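Long-range contacts in phosphoinositol-specific phospholipase C (Pseudomonas sp., PDB 5FYO), which probably hydrolyses the phosphodiester bond of phosphatidylinositol lipids, as a calcium-binding phospholipase C of the TIM-barrel type: residues A[11-16]-A[176-181]; A[100-105]-A[143-148]; A[212-217]-A[238-243]. All coordinates share one frame; numbering follows the deposited sequence.

Contact 1: residues A[11-16]-A[176-181]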
loop_
_atom_site.group_PDB
_atom_site.type_symbol
_atom_site.label_atom_id
_atom_site.label_comp_id
_atom_site.label_asym_id
_atom_site.label_seq_id
_atom_site.Cartn_x
_atom_site.Cartn_y
_atom_site.Cartn_z
ATOM N N ALA A 11 7.150 -15.581 15.173
ATOM C CA ALA A 11 8.525 -15.225 14.786
ATOM C C ALA A 11 8.587 -13.944 13.984
ATOM O O ALA A 11 9.657 -13.343 13.858
ATOM C CB ALA A 11 9.164 -16.372 13.992
ATOM N N SER A 12 7.455 -13.528 13.427
ATOM C CA SER A 12 7.390 -12.289 12.672
ATOM C C SER A 12 7.737 -11.013 13.477
ATOM O O SER A 12 8.241 -10.063 12.957
ATOM C CB SER A 12 5.974 -12.129 12.134
ATOM O OG SER A 12 5.563 -13.210 11.320
ATOM N N TRP A 13 7.406 -11.052 14.778
ATOM C CA TRP A 13 7.489 -9.801 15.550
ATOM C C TRP A 13 8.911 -9.233 15.671
ATOM O O TRP A 13 9.119 -8.019 15.614
ATOM C CB TRP A 13 6.922 -10.075 16.956
ATOM C CG TRP A 13 5.435 -10.201 16.901
ATOM C CD1 TRP A 13 4.701 -11.336 17.053
ATOM C CD2 TRP A 13 4.491 -9.146 16.649
ATOM N NE1 TRP A 13 3.360 -11.069 16.927
ATOM C CE2 TRP A 13 3.195 -9.732 16.692
ATOM C CE3 TRP A 13 4.611 -7.772 16.377
ATOM C CZ2 TRP A 13 2.042 -8.996 16.494
ATOM C CZ3 TRP A 13 3.440 -7.023 16.200
ATOM C CH2 TRP A 13 2.174 -7.640 16.244
ATOM N N ASN A 14 9.885 -10.115 15.846
ATOM C CA ASN A 14 11.287 -9.664 15.911
ATOM C C ASN A 14 12.020 -9.690 14.571
ATOM O O ASN A 14 13.228 -9.570 14.537
ATOM C CB ASN A 14 12.058 -10.392 17.014
ATOM C CG ASN A 14 11.539 -10.025 18.399
ATOM O OD1 ASN A 14 11.249 -8.836 18.697
ATOM N ND2 ASN A 14 11.368 -11.014 19.224
ATOM N N THR A 15 11.269 -9.767 13.474
ATOM C CA THR A 15 11.846 -9.748 12.137
ATOM C C THR A 15 11.695 -8.342 11.550
ATOM O O THR A 15 10.605 -7.768 11.582
ATOM C CB THR A 15 11.114 -10.767 11.226
ATOM O OG1 THR A 15 11.163 -12.065 11.839
ATOM C CG2 THR A 15 11.766 -10.858 9.856
ATOM N N PRO A 16 12.752 -7.807 10.934
ATOM C CA PRO A 16 12.575 -6.572 10.131
ATOM C C PRO A 16 11.419 -6.661 9.141
ATOM O O PRO A 16 11.199 -7.727 8.573
ATOM C CB PRO A 16 13.909 -6.467 9.345
ATOM C CG PRO A 16 14.898 -7.178 10.226
ATOM C CD PRO A 16 14.122 -8.337 10.806
ATOM N N THR A 176 11.484 -3.574 12.904
ATOM C CA THR A 176 10.770 -4.852 13.035
ATOM C C THR A 176 9.281 -4.644 13.178
ATOM O O THR A 176 8.808 -3.538 13.442
ATOM C CB THR A 176 11.230 -5.633 14.267
ATOM O OG1 THR A 176 10.857 -4.918 15.458
ATOM C CG2 THR A 176 12.743 -5.859 14.237
ATOM N N ALA A 177 8.532 -5.729 13.011
ATOM C CA ALA A 177 7.051 -5.647 13.171
ATOM C C ALA A 177 6.738 -5.154 14.601
ATOM O O ALA A 177 5.827 -4.333 14.806
ATOM C CB ALA A 177 6.412 -7.006 12.904
ATOM N N ASN A 178 7.503 -5.637 15.582
ATOM C CA ASN A 178 7.348 -5.131 16.958
ATOM C C ASN A 178 7.576 -3.613 17.070
ATOM O O ASN A 178 6.785 -2.905 17.683
ATOM C CB ASN A 178 8.272 -5.838 17.932
ATOM C CG ASN A 178 7.867 -5.569 19.358
ATOM O OD1 ASN A 178 6.798 -5.995 19.791
ATOM N ND2 ASN A 178 8.675 -4.799 20.077
ATOM N N ASP A 179 8.652 -3.120 16.462
ATOM C CA ASP A 179 8.919 -1.680 16.424
ATOM C C ASP A 179 7.742 -0.895 15.809
ATOM O O ASP A 179 7.498 0.267 16.157
ATOM C CB ASP A 179 10.120 -1.348 15.533
ATOM C CG ASP A 179 11.476 -1.851 16.090
ATOM O OD1 ASP A 179 11.656 -1.948 17.329
ATOM O OD2 ASP A 179 12.383 -2.073 15.249
ATOM N N LEU A 180 7.072 -1.540 14.854
ATOM C CA LEU A 180 5.963 -0.938 14.106
ATOM C C LEU A 180 4.582 -1.281 14.604
ATOM O O LEU A 180 3.593 -1.068 13.893
ATOM C CB LEU A 180 6.097 -1.314 12.619
ATOM C CG LEU A 180 7.367 -0.844 11.925
ATOM C CD1 LEU A 180 7.494 -1.502 10.548
ATOM C CD2 LEU A 180 7.453 0.655 11.803
ATOM N N GLN A 181 4.474 -1.781 15.827
ATOM C CA GLN A 181 3.133 -2.096 16.328
ATOM C C GLN A 181 2.283 -0.800 16.353
ATOM O O GLN A 181 2.761 0.291 16.668
ATOM C CB GLN A 181 3.156 -2.846 17.670
ATOM C CG GLN A 181 3.661 -2.117 18.864
ATOM C CD GLN A 181 3.680 -3.068 20.071
ATOM O OE1 GLN A 181 2.691 -3.180 20.768
ATOM N NE2 GLN A 181 4.765 -3.817 20.248
HETATM O O HOH W 1 11.966 -6.019 17.741
#

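Contact 2: residues A[100-105]-A[143-148]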
loop_
_atom_site.group_PDB
_atom_site.type_symbol
_atom_site.label_atom_id
_atom_site.label_comp_id
_atom_site.label_asym_id
_atom_site.label_seq_id
_atom_site.Cartn_x
_atom_site.Cartn_y
_atom_site.Cartn_z
ATOM N N ASP A 100 -12.249 3.613 8.249
ATOM C CA ASP A 100 -12.496 2.211 8.679
ATOM C C ASP A 100 -11.193 1.581 9.208
ATOM O O ASP A 100 -11.189 0.922 10.228
ATOM C CB ASP A 100 -13.053 1.356 7.542
ATOM C CG ASP A 100 -14.520 1.593 7.278
ATOM O OD1 ASP A 100 -15.202 2.180 8.153
ATOM O OD2 ASP A 100 -14.982 1.224 6.167
ATOM N N VAL A 101 -10.079 1.806 8.522
ATOM C CA VAL A 101 -8.779 1.288 8.972
ATOM C C VAL A 101 -8.321 1.976 10.266
ATOM O O VAL A 101 -7.889 1.333 11.206
ATOM C CB VAL A 101 -7.727 1.428 7.850
ATOM C CG1 VAL A 101 -6.360 0.947 8.319
ATOM C CG2 VAL A 101 -8.165 0.666 6.604
ATOM N N LYS A 102 -8.456 3.284 10.314
ATOM C CA LYS A 102 -8.113 4.054 11.504
ATOM C C LYS A 102 -8.876 3.561 12.745
ATOM O O LYS A 102 -8.305 3.367 13.848
ATOM C CB LYS A 102 -8.418 5.530 11.252
ATOM C CG LYS A 102 -7.866 6.499 12.273
ATOM C CD LYS A 102 -8.789 6.770 13.442
ATOM C CE LYS A 102 -8.199 7.937 14.203
ATOM N NZ LYS A 102 -8.771 8.056 15.558
ATOM N N ASN A 103 -10.170 3.355 12.570
ATOM C CA ASN A 103 -11.020 2.939 13.662
ATOM C C ASN A 103 -10.675 1.509 14.080
ATOM O O ASN A 103 -10.652 1.204 15.268
ATOM C CB ASN A 103 -12.488 3.034 13.276
ATOM C CG ASN A 103 -12.981 4.479 13.200
ATOM O OD1 ASN A 103 -12.496 5.372 13.903
ATOM N ND2 ASN A 103 -13.972 4.706 12.371
ATOM N N TRP A 104 -10.401 0.643 13.116
ATOM C CA TRP A 104 -9.979 -0.740 13.474
ATOM C C TRP A 104 -8.655 -0.659 14.288
ATOM O O TRP A 104 -8.503 -1.334 15.327
ATOM C CB TRP A 104 -9.797 -1.621 12.245
ATOM C CG TRP A 104 -9.500 -3.063 12.603
ATOM C CD1 TRP A 104 -10.380 -4.089 12.657
ATOM C CD2 TRP A 104 -8.227 -3.597 12.920
ATOM N NE1 TRP A 104 -9.735 -5.263 13.007
ATOM C CE2 TRP A 104 -8.396 -4.984 13.157
ATOM C CE3 TRP A 104 -6.935 -3.047 13.002
ATOM C CZ2 TRP A 104 -7.305 -5.834 13.502
ATOM C CZ3 TRP A 104 -5.865 -3.886 13.336
ATOM C CH2 TRP A 104 -6.062 -5.251 13.610
ATOM N N SER A 105 -7.721 0.164 13.833
ATOM C CA SER A 105 -6.449 0.339 14.540
ATOM C C SER A 105 -6.654 0.809 15.999
ATOM O O SER A 105 -6.050 0.257 16.919
ATOM C CB SER A 105 -5.567 1.310 13.765
ATOM O OG SER A 105 -4.428 1.713 14.488
ATOM N N VAL A 143 -6.598 11.904 8.725
ATOM C CA VAL A 143 -7.213 10.657 9.168
ATOM C C VAL A 143 -6.362 9.890 10.170
ATOM O O VAL A 143 -6.816 9.588 11.287
ATOM C CB VAL A 143 -7.565 9.734 7.976
ATOM C CG1 VAL A 143 -8.043 8.367 8.451
ATOM C CG2 VAL A 143 -8.600 10.399 7.103
ATOM N N PHE A 144 -5.120 9.615 9.794
ATOM C CA PHE A 144 -4.269 8.709 10.568
ATOM C C PHE A 144 -3.438 9.339 11.646
ATOM O O PHE A 144 -3.007 8.628 12.576
ATOM C CB PHE A 144 -3.376 7.911 9.621
ATOM C CG PHE A 144 -4.164 6.966 8.761
ATOM C CD1 PHE A 144 -4.721 5.821 9.324
ATOM C CD2 PHE A 144 -4.333 7.178 7.399
ATOM C CE1 PHE A 144 -5.439 4.916 8.554
ATOM C CE2 PHE A 144 -5.064 6.286 6.648
ATOM C CZ PHE A 144 -5.616 5.172 7.212
ATOM N N GLN A 145 -3.163 10.634 11.496
ATOM C CA GLN A 145 -2.369 11.389 12.448
ATOM C C GLN A 145 -1.037 10.645 12.739
ATOM O O GLN A 145 -0.315 10.239 11.792
ATOM C CB GLN A 145 -3.233 11.671 13.695
ATOM C CG GLN A 145 -4.548 12.367 13.408
ATOM C CD GLN A 145 -5.604 12.034 14.456
ATOM O OE1 GLN A 145 -5.916 10.842 14.713
ATOM N NE2 GLN A 145 -6.151 13.061 15.072
ATOM N N GLY A 146 -0.719 10.420 14.012
ATOM C CA GLY A 146 0.547 9.844 14.387
ATOM C C GLY A 146 0.665 8.367 14.120
ATOM O O GLY A 146 1.724 7.809 14.392
ATOM N N LYS A 147 -0.376 7.712 13.563
ATOM C CA LYS A 147 -0.245 6.280 13.214
ATOM C C LYS A 147 0.717 6.019 12.054
ATOM O O LYS A 147 1.242 4.904 11.928
ATOM C CB LYS A 147 -1.593 5.661 12.872
ATOM C CG LYS A 147 -2.579 5.583 14.044
ATOM C CD LYS A 147 -3.932 5.028 13.585
ATOM C CE LYS A 147 -5.004 5.100 14.678
ATOM N NZ LYS A 147 -4.646 4.199 15.805
ATOM N N LEU A 148 0.961 7.036 11.227
ATOM C CA LEU A 148 1.721 6.785 10.025
ATOM C C LEU A 148 3.197 6.519 10.307
ATOM O O LEU A 148 3.804 7.149 11.178
ATOM C CB LEU A 148 1.590 7.929 9.019
ATOM C CG LEU A 148 0.188 8.207 8.490
ATOM C CD1 LEU A 148 0.243 9.328 7.468
ATOM C CD2 LEU A 148 -0.384 6.936 7.850
#

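Contact 3: residues A[212-217]-A[238-243]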
loop_
_atom_site.group_PDB
_atom_site.type_symbol
_atom_site.label_atom_id
_atom_site.label_comp_id
_atom_site.label_asym_id
_atom_site.label_seq_id
_atom_site.Cartn_x
_atom_site.Cartn_y
_atom_site.Cartn_z
ATOM N N SER A 212 5.506 3.166 -5.051
ATOM C CA SER A 212 5.916 1.821 -5.448
ATOM C C SER A 212 5.722 1.665 -6.951
ATOM O O SER A 212 4.611 1.364 -7.408
ATOM C CB SER A 212 5.079 0.799 -4.684
ATOM O OG SER A 212 5.494 -0.516 -5.035
ATOM N N PRO A 213 6.770 1.939 -7.734
ATOM C CA PRO A 213 6.611 1.922 -9.180
ATOM C C PRO A 213 6.361 0.551 -9.780
ATOM O O PRO A 213 6.835 -0.453 -9.277
ATOM C CB PRO A 213 7.927 2.503 -9.699
ATOM C CG PRO A 213 8.905 2.275 -8.609
ATOM C CD PRO A 213 8.109 2.356 -7.337
ATOM N N VAL A 214 5.671 0.574 -10.917
ATOM C CA VAL A 214 5.552 -0.590 -11.773
ATOM C C VAL A 214 6.981 -1.014 -12.140
ATOM O O VAL A 214 7.773 -0.201 -12.629
ATOM C CB VAL A 214 4.794 -0.267 -13.056
ATOM C CG1 VAL A 214 4.842 -1.435 -14.030
ATOM C CG2 VAL A 214 3.351 0.111 -12.754
ATOM N N THR A 215 7.279 -2.301 -11.930
ATOM C CA THR A 215 8.663 -2.819 -12.010
ATOM C C THR A 215 8.723 -3.972 -12.976
ATOM O O THR A 215 7.999 -4.954 -12.809
ATOM C CB THR A 215 9.051 -3.274 -10.612
ATOM O OG1 THR A 215 9.073 -2.129 -9.775
ATOM C CG2 THR A 215 10.408 -3.903 -10.550
ATOM N N ASN A 216 9.574 -3.844 -13.987
ATOM C CA ASN A 216 9.809 -4.941 -14.937
ATOM C C ASN A 216 11.245 -5.036 -15.463
ATOM O O ASN A 216 11.518 -5.634 -16.496
ATOM C CB ASN A 216 8.793 -4.879 -16.061
ATOM C CG ASN A 216 8.826 -3.566 -16.812
ATOM O OD1 ASN A 216 9.840 -2.875 -16.865
ATOM N ND2 ASN A 216 7.729 -3.232 -17.415
ATOM N N GLY A 217 12.154 -4.450 -14.703
ATOM C CA GLY A 217 13.573 -4.536 -14.971
ATOM C C GLY A 217 14.327 -4.021 -13.769
ATOM O O GLY A 217 13.756 -3.367 -12.861
ATOM N N MET A 238 9.888 0.630 -2.364
ATOM C CA MET A 238 8.891 -0.377 -2.618
ATOM C C MET A 238 8.758 -0.563 -4.124
ATOM O O MET A 238 9.050 0.384 -4.908
ATOM C CB MET A 238 7.555 0.064 -2.046
ATOM C CG MET A 238 7.516 0.173 -0.563
ATOM S SD MET A 238 5.843 0.062 0.069
ATOM C CE MET A 238 6.053 0.197 1.819
ATOM N N ASN A 239 8.343 -1.767 -4.540
ATOM C CA ASN A 239 8.193 -2.065 -5.961
ATOM C C ASN A 239 6.961 -2.912 -6.195
ATOM O O ASN A 239 6.659 -3.800 -5.416
ATOM C CB ASN A 239 9.454 -2.805 -6.465
ATOM C CG ASN A 239 10.618 -1.850 -6.641
ATOM O OD1 ASN A 239 10.784 -1.146 -7.717
ATOM N ND2 ASN A 239 11.409 -1.773 -5.644
ATOM N N ASN A 240 6.296 -2.657 -7.310
ATOM C CA ASN A 240 4.979 -3.228 -7.696
ATOM C C ASN A 240 5.157 -4.076 -8.951
ATOM O O ASN A 240 5.525 -3.527 -9.986
ATOM C CB ASN A 240 4.036 -2.033 -7.974
ATOM C CG ASN A 240 2.690 -2.416 -8.508
ATOM O OD1 ASN A 240 2.226 -3.462 -8.260
ATOM N ND2 ASN A 240 2.010 -1.467 -9.175
ATOM N N MET A 241 4.851 -5.376 -8.855
ATOM C CA MET A 241 5.006 -6.310 -9.973
ATOM C C MET A 241 3.749 -7.078 -10.275
ATOM O O MET A 241 3.108 -7.616 -9.364
ATOM C CB MET A 241 6.109 -7.288 -9.659
ATOM C CG MET A 241 7.445 -6.563 -9.752
ATOM S SD MET A 241 8.220 -5.933 -8.241
ATOM C CE MET A 241 8.323 -7.429 -7.263
ATOM N N GLY A 242 3.391 -7.120 -11.558
ATOM C CA GLY A 242 2.368 -8.042 -12.028
ATOM C C GLY A 242 2.955 -9.457 -12.131
ATOM O O GLY A 242 4.181 -9.683 -11.972
ATOM N N LYS A 243 2.098 -10.433 -12.449
ATOM C CA LYS A 243 2.499 -11.852 -12.488
ATOM C C LYS A 243 3.715 -12.104 -13.366
ATOM O O LYS A 243 4.638 -12.814 -12.964
ATOM C CB LYS A 243 1.321 -12.680 -12.983
ATOM C CG LYS A 243 1.579 -14.162 -13.221
ATOM C CD LYS A 243 0.345 -14.803 -13.847
ATOM C CE LYS A 243 0.638 -16.225 -14.286
ATOM N NZ LYS A 243 -0.533 -16.768 -15.026
HETATM O O HOH W 2 2.589 1.464 -9.237
HETATM O O HOH W 3 5.074 -5.277 -13.261
#

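Contact 1: residues A[11-16]-A[176-181]
Trp13 and Thr15 offer their carbonyls to two consecutive amides of 176-181, which joins the loop ahead of strand 20-25 to the loop ahead of strand 184-189. Asn178 N donates to Trp13 O at 2.9 Å, while Ala177 N reaches Thr15 O at 3.2 Å. A type I turn from Ser12 to Thr15 turns the first loop, and a single bridge then pairs Pro16 with Thr176. Thr15 O also takes a CA-H...O contact from Thr176. In an ST motif, Thr176 OG1 accepts from Asp179 N at 3.0 Å, and the carboxylate of Asp179 answers by accepting from Thr176 N. The same hydroxyl shares a water with Asn14 OD1. With CG beside the backbone N (chi1 -73°), the indole of Trp13 turns its edge to 176-181: CE3 lies 3.7 Å from Asn178 N, near the ring plane, and 4.0 Å from Ala177 CB. That methyl also touches Ser12 O. Thr15 OG1 is tied back to Ala11 O at 2.8 Å. Ile20 of strand 20-25 meets both Thr15 and Ala177, Phe112 packs on Ala177, and strand 295-297 covers Ser12 and Thr15 through Pro297.

Contact 2: residues A[100-105]-A[143-148]
The phenyl ring of Phe144 has Val143 CG1 over the centre of one face, 3.9 Å above its plane, and Val101 CG1 at its edge, 4.1 Å from CE1. Lys102 N comes obliquely to Phe144 CE1, 3.9 Å away, and Lys102 CB lies 4.1 Å from the same ring atom. Val143 CG1 also touches that CB, at 4.0 Å, and so links ring and lysine near where the CA atoms of Lys102 and Phe144 come closest.

Beyond CB the methylenes of Lys102 run along the Val143 carbonyl. CG sits anti to the backbone N (chi1 -168°), and a bend at chi2 carries the chain past the end of helix 133-144, with CG 3.4 Å from Val143 O. Gln145 has a positive phi and is where the chain leaves helical geometry, after which a short 3-10 segment brings Lys147 back toward helix 94-107. Lys147 crosses Lys102 at about a right angle, and its bend at chi4 (-66°) turns NZ to donate to Ser105 OG at 2.8 Å. Ser105 OG is also hydrogen-bonded to His111. Asp106 forms salt bridges with both lysines, one through each carboxylate oxygen, and so gathers Lys102 NZ and Lys147 NZ, 5.7 Å apart, round one carboxylate.

These two helices lie side by side over the parallel strands 114-120 and 184-189, an outer helical layer of the alpha/beta fold. Phe144 reaches down to Leu116, Val184 and Leu186, Val101 rests on Ile114 and Leu116, and Leu98 of helix 94-107 extends the packing to Val143 and Phe144.

Contact 3: residues A[212-217]-A[238-243]
A single bridge of parallel type pairs Val214, in the loop after strand 210-211, with Asn240 of strand 238-242: Asn240 N donates to Pro213 O at 3.0 Å and Thr215 N to Asn240 O at 2.9 Å, the touching parts running 41° apart. This bridge joins the two sheets of the TIM-barrel-like fold, since 210-211 and 238-242 are each an outermost strand of their own sheet. Two CA-H...O contacts, from Ser212 to Met238 O and from Val214 to Asn240 O, add to the seam.

Ser212 OG stands opposite its own N across the CA-CB bond (chi1 -178°) and lies against the backbone of Asn239, with Ser212 CB 3.7 Å from Met238 CB. Pro213 presses its CD on Met238 O at 3.3 Å; that buried oxygen has no hydrogen-bond partner in the model. Thr215 points toward the strand. In one of the two conformers modelled for Met241, Thr215 CB meets Met241 SD at 3.7 Å, where the methionine chain crosses it obliquely. Ile221 of helix 219-222 touches both Thr215 and Asn239.

The side chain of Asn240 touches Asn189 and Trp262 and lies about 8 Å from the bound calcium ion, which places this seam near the metal site. One water accepts from Asn240 ND2 and lies within hydrogen-bonding distance of Ser212 O, and a second accepts from Gly242 N and donates to Thr215 O, 3.0 Å away.

Overall arrangement
Along the chain, 11-16 comes first and meets 176-181 only after contact 2 has opened and closed between them; contact 3 follows both. None of the three touches another: contact 1 is centred about 19 Å from contact 2 and about 25 Å from contact 3, while the centres of contacts 2 and 3 lie about 27 Å apart on opposite sides of the chain's centre. Strand 184-189 relates all three, entered from loop 176-181, covered by Phe144 and touched by Ser212 and Asn240. Contact 1 joins loops leading into strands of different sheets, contact 3 links their edges, and contact 2 packs helices outside one sheet, consistent with a barrel-like architecture, with contact 3 near the calcium ion.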